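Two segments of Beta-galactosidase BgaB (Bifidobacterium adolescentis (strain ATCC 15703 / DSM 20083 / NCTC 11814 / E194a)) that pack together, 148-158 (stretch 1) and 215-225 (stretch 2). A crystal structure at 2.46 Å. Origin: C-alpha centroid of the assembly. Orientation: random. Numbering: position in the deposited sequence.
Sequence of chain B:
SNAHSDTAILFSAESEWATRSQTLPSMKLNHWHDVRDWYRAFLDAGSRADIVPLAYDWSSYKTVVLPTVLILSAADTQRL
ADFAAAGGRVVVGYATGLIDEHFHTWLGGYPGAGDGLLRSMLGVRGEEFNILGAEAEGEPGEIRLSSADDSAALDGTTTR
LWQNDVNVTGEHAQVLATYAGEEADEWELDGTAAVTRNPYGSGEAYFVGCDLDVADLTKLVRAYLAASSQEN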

# COMPACT_ATOMS: atom_id res chain seq x y z
N ALA B 148 -9.60 23.70 2.27
CA ALA B 148 -10.73 22.84 2.62
C ALA B 148 -10.99 22.81 4.11
O ALA B 148 -12.07 22.37 4.53
CB ALA B 148 -10.49 21.42 2.10
N ASP B 149 -10.05 23.27 4.93
CA ASP B 149 -10.24 23.38 6.36
C ASP B 149 -10.77 24.78 6.67
O ASP B 149 -11.31 25.47 5.80
CB ASP B 149 -8.94 23.04 7.10
CG ASP B 149 -7.75 23.87 6.61
OD1 ASP B 149 -7.94 24.76 5.76
OD2 ASP B 149 -6.62 23.61 7.08
N ASP B 150 -10.63 25.23 7.92
CA ASP B 150 -11.05 26.57 8.32
C ASP B 150 -9.87 27.50 8.54
O ASP B 150 -10.06 28.63 9.02
CB ASP B 150 -11.92 26.50 9.58
CG ASP B 150 -13.26 25.84 9.32
OD1 ASP B 150 -13.75 25.92 8.18
OD2 ASP B 150 -13.82 25.25 10.27
N SER B 151 -8.65 27.07 8.21
CA SER B 151 -7.48 27.92 8.41
C SER B 151 -7.44 29.06 7.41
O SER B 151 -6.86 30.11 7.70
CB SER B 151 -6.21 27.08 8.32
OG SER B 151 -6.07 26.50 7.04
N ALA B 152 -8.02 28.87 6.22
CA ALA B 152 -8.01 29.88 5.16
C ALA B 152 -6.58 30.28 4.80
O ALA B 152 -6.32 31.42 4.41
CB ALA B 152 -8.84 31.11 5.55
N ALA B 153 -5.65 29.33 4.93
CA ALA B 153 -4.24 29.63 4.72
C ALA B 153 -3.89 29.76 3.25
O ALA B 153 -3.31 30.76 2.82
CB ALA B 153 -3.38 28.55 5.38
N LEU B 154 -4.25 28.76 2.45
CA LEU B 154 -3.90 28.73 1.03
C LEU B 154 -4.91 29.46 0.16
O LEU B 154 -4.86 29.32 -1.07
CB LEU B 154 -3.76 27.28 0.56
CG LEU B 154 -2.66 26.46 1.24
CD1 LEU B 154 -2.57 25.07 0.62
CD2 LEU B 154 -1.33 27.19 1.14
N ASP B 155 -5.81 30.24 0.75
CA ASP B 155 -6.78 30.99 -0.04
C ASP B 155 -6.07 32.07 -0.86
O ASP B 155 -5.11 32.69 -0.41
CB ASP B 155 -7.83 31.63 0.87
CG ASP B 155 -8.86 30.63 1.35
OD1 ASP B 155 -9.05 29.60 0.68
OD2 ASP B 155 -9.49 30.89 2.40
N GLY B 156 -6.56 32.28 -2.08
CA GLY B 156 -5.99 33.25 -2.98
C GLY B 156 -4.77 32.79 -3.74
O GLY B 156 -4.36 33.46 -4.70
N THR B 157 -4.17 31.66 -3.37
CA THR B 157 -3.02 31.14 -4.09
C THR B 157 -3.46 30.58 -5.44
O THR B 157 -4.61 30.17 -5.63
CB THR B 157 -2.31 30.06 -3.27
OG1 THR B 157 -3.20 28.96 -3.05
CG2 THR B 157 -1.88 30.63 -1.92
N THR B 158 -2.53 30.56 -6.39
CA THR B 158 -2.80 30.11 -7.74
C THR B 158 -1.76 29.08 -8.16
O THR B 158 -0.79 28.82 -7.44
CB THR B 158 -2.80 31.28 -8.74
OG1 THR B 158 -1.53 31.95 -8.70
CG2 THR B 158 -3.90 32.28 -8.40
N ALA B 215 6.34 32.37 -3.00
CA ALA B 215 5.46 33.14 -2.12
C ALA B 215 4.31 32.28 -1.60
O ALA B 215 4.06 32.22 -0.39
CB ALA B 215 4.93 34.37 -2.85
N ASP B 216 3.60 31.60 -2.51
CA ASP B 216 2.50 30.74 -2.08
C ASP B 216 3.02 29.49 -1.38
O ASP B 216 2.38 28.99 -0.44
CB ASP B 216 1.63 30.36 -3.28
CG ASP B 216 0.91 31.55 -3.88
OD1 ASP B 216 0.64 32.52 -3.13
OD2 ASP B 216 0.60 31.52 -5.09
N LEU B 217 4.17 28.96 -1.81
CA LEU B 217 4.73 27.79 -1.15
C LEU B 217 5.16 28.11 0.28
O LEU B 217 5.13 27.23 1.15
CB LEU B 217 5.91 27.25 -1.96
CG LEU B 217 6.41 25.85 -1.60
CD1 LEU B 217 5.29 24.84 -1.70
CD2 LEU B 217 7.56 25.47 -2.52
N THR B 218 5.58 29.36 0.53
CA THR B 218 5.90 29.76 1.90
C THR B 218 4.66 29.76 2.78
O THR B 218 4.73 29.39 3.96
CB THR B 218 6.55 31.15 1.90
OG1 THR B 218 7.63 31.17 0.96
CG2 THR B 218 7.10 31.48 3.28
N LYS B 219 3.51 30.16 2.22
CA LYS B 219 2.25 30.08 2.95
C LYS B 219 1.97 28.64 3.38
O LYS B 219 1.59 28.39 4.54
CB LYS B 219 1.11 30.60 2.09
CG LYS B 219 1.00 32.11 2.01
CD LYS B 219 -0.29 32.50 1.30
CE LYS B 219 -0.59 33.99 1.43
NZ LYS B 219 -1.95 34.31 0.92
N LEU B 220 2.14 27.69 2.47
CA LEU B 220 1.89 26.29 2.78
C LEU B 220 2.82 25.80 3.89
O LEU B 220 2.38 25.13 4.83
CB LEU B 220 2.05 25.44 1.52
CG LEU B 220 1.59 23.98 1.50
CD1 LEU B 220 1.31 23.56 0.07
CD2 LEU B 220 2.61 23.04 2.13
N VAL B 221 4.11 26.13 3.79
CA VAL B 221 5.07 25.65 4.77
C VAL B 221 4.76 26.23 6.15
O VAL B 221 4.74 25.51 7.15
CB VAL B 221 6.51 26.00 4.33
CG1 VAL B 221 7.49 25.69 5.44
CG2 VAL B 221 6.87 25.24 3.06
N ARG B 222 4.49 27.54 6.20
CA ARG B 222 4.27 28.19 7.49
C ARG B 222 2.99 27.69 8.15
O ARG B 222 2.91 27.63 9.38
CB ARG B 222 4.22 29.71 7.29
CG ARG B 222 4.27 30.52 8.57
CD ARG B 222 4.41 31.99 8.25
NE ARG B 222 5.71 32.30 7.66
CZ ARG B 222 5.94 33.32 6.84
NH1 ARG B 222 4.95 34.13 6.50
NH2 ARG B 222 7.16 33.53 6.36
N ALA B 223 1.98 27.32 7.36
CA ALA B 223 0.72 26.86 7.92
C ALA B 223 0.80 25.43 8.45
O ALA B 223 0.19 25.11 9.48
CB ALA B 223 -0.39 26.96 6.86
N TYR B 224 1.55 24.56 7.77
CA TYR B 224 1.52 23.13 8.08
C TYR B 224 2.87 22.51 8.39
O TYR B 224 2.93 21.56 9.17
CB TYR B 224 0.88 22.35 6.92
CG TYR B 224 -0.52 22.80 6.57
CD1 TYR B 224 -1.60 22.49 7.38
CD2 TYR B 224 -0.76 23.53 5.40
CE1 TYR B 224 -2.88 22.90 7.06
CE2 TYR B 224 -2.04 23.93 5.07
CZ TYR B 224 -3.09 23.62 5.90
OH TYR B 224 -4.37 24.02 5.58
N LEU B 225 3.96 23.02 7.82
CA LEU B 225 5.25 22.34 7.89
C LEU B 225 6.32 23.12 8.64
O LEU B 225 7.50 22.74 8.59
CB LEU B 225 5.75 22.01 6.48
CG LEU B 225 4.79 21.25 5.57
CD1 LEU B 225 5.40 21.04 4.20
CD2 LEU B 225 4.39 19.93 6.20
O HOH W 1 1.62 30.12 -7.14

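An irregular segment (148-158) lies along one side of the helical stretch 215-225, and together they bury 451 Å². From Ala-153 to Thr-157 the loop runs opposite to the helix: the CA atoms of Ala-153 and Ala-223 are 6.5 Å apart, those of Leu-154 and Leu-220 6.5 Å, and those of Thr-157 and Asp-216 5.9 Å. Tyr-224, at the wider pi-type turn of 221-225, has its CA-to-CB bond sideways, but with chi1 m (-57°) the ring reaches across, and its OH donates a hydrogen bond to Asp-149 OD2 (2.7 Å), which lies at the ring edge, near its plane. Asp-149, chi1 p, points toward the helix, and its carboxylate also faces back to its own loop, where Asp-149 OD1 accepts a weak bond from Ser-151 N (3.4 Å). Ala-153 CB and Ala-223 CB meet at 3.7 Å, an apolar contact. Leu-154 starts sideways; its m,t rotamer carries CD2 to the helix backbone, 3.7 Å from Leu-220 CA and 3.8 Å from Leu-220 CB, an apolar contact. A type II turn follows from Leu-154 to Thr-157. Gly-156 takes phi/psi 82/-13, where a CB would jam against the preceding carbonyl oxygen. Thr-157, chi1 p, turns OG1 back to donate to Leu-154 O (2.6 Å), reinforcing the weak Thr-157 N to Leu-154 O bond (3.4 Å), while its CG2 faces the helix, 3.4 Å from Asp-216 OD1. Lys-219, chi1 m and then extended through chi4, lays its aliphatic chain along the turn: CD sits 4.0 Å from Thr-157 CG2, and NZ ends 3.8 Å from Asp-155 O. Asp-216, chi1 m, points toward the loop, and a water bridges the stretches there, its O 2.7 Å from Asp-216 OD2 and 2.8 Å from Thr-158 O.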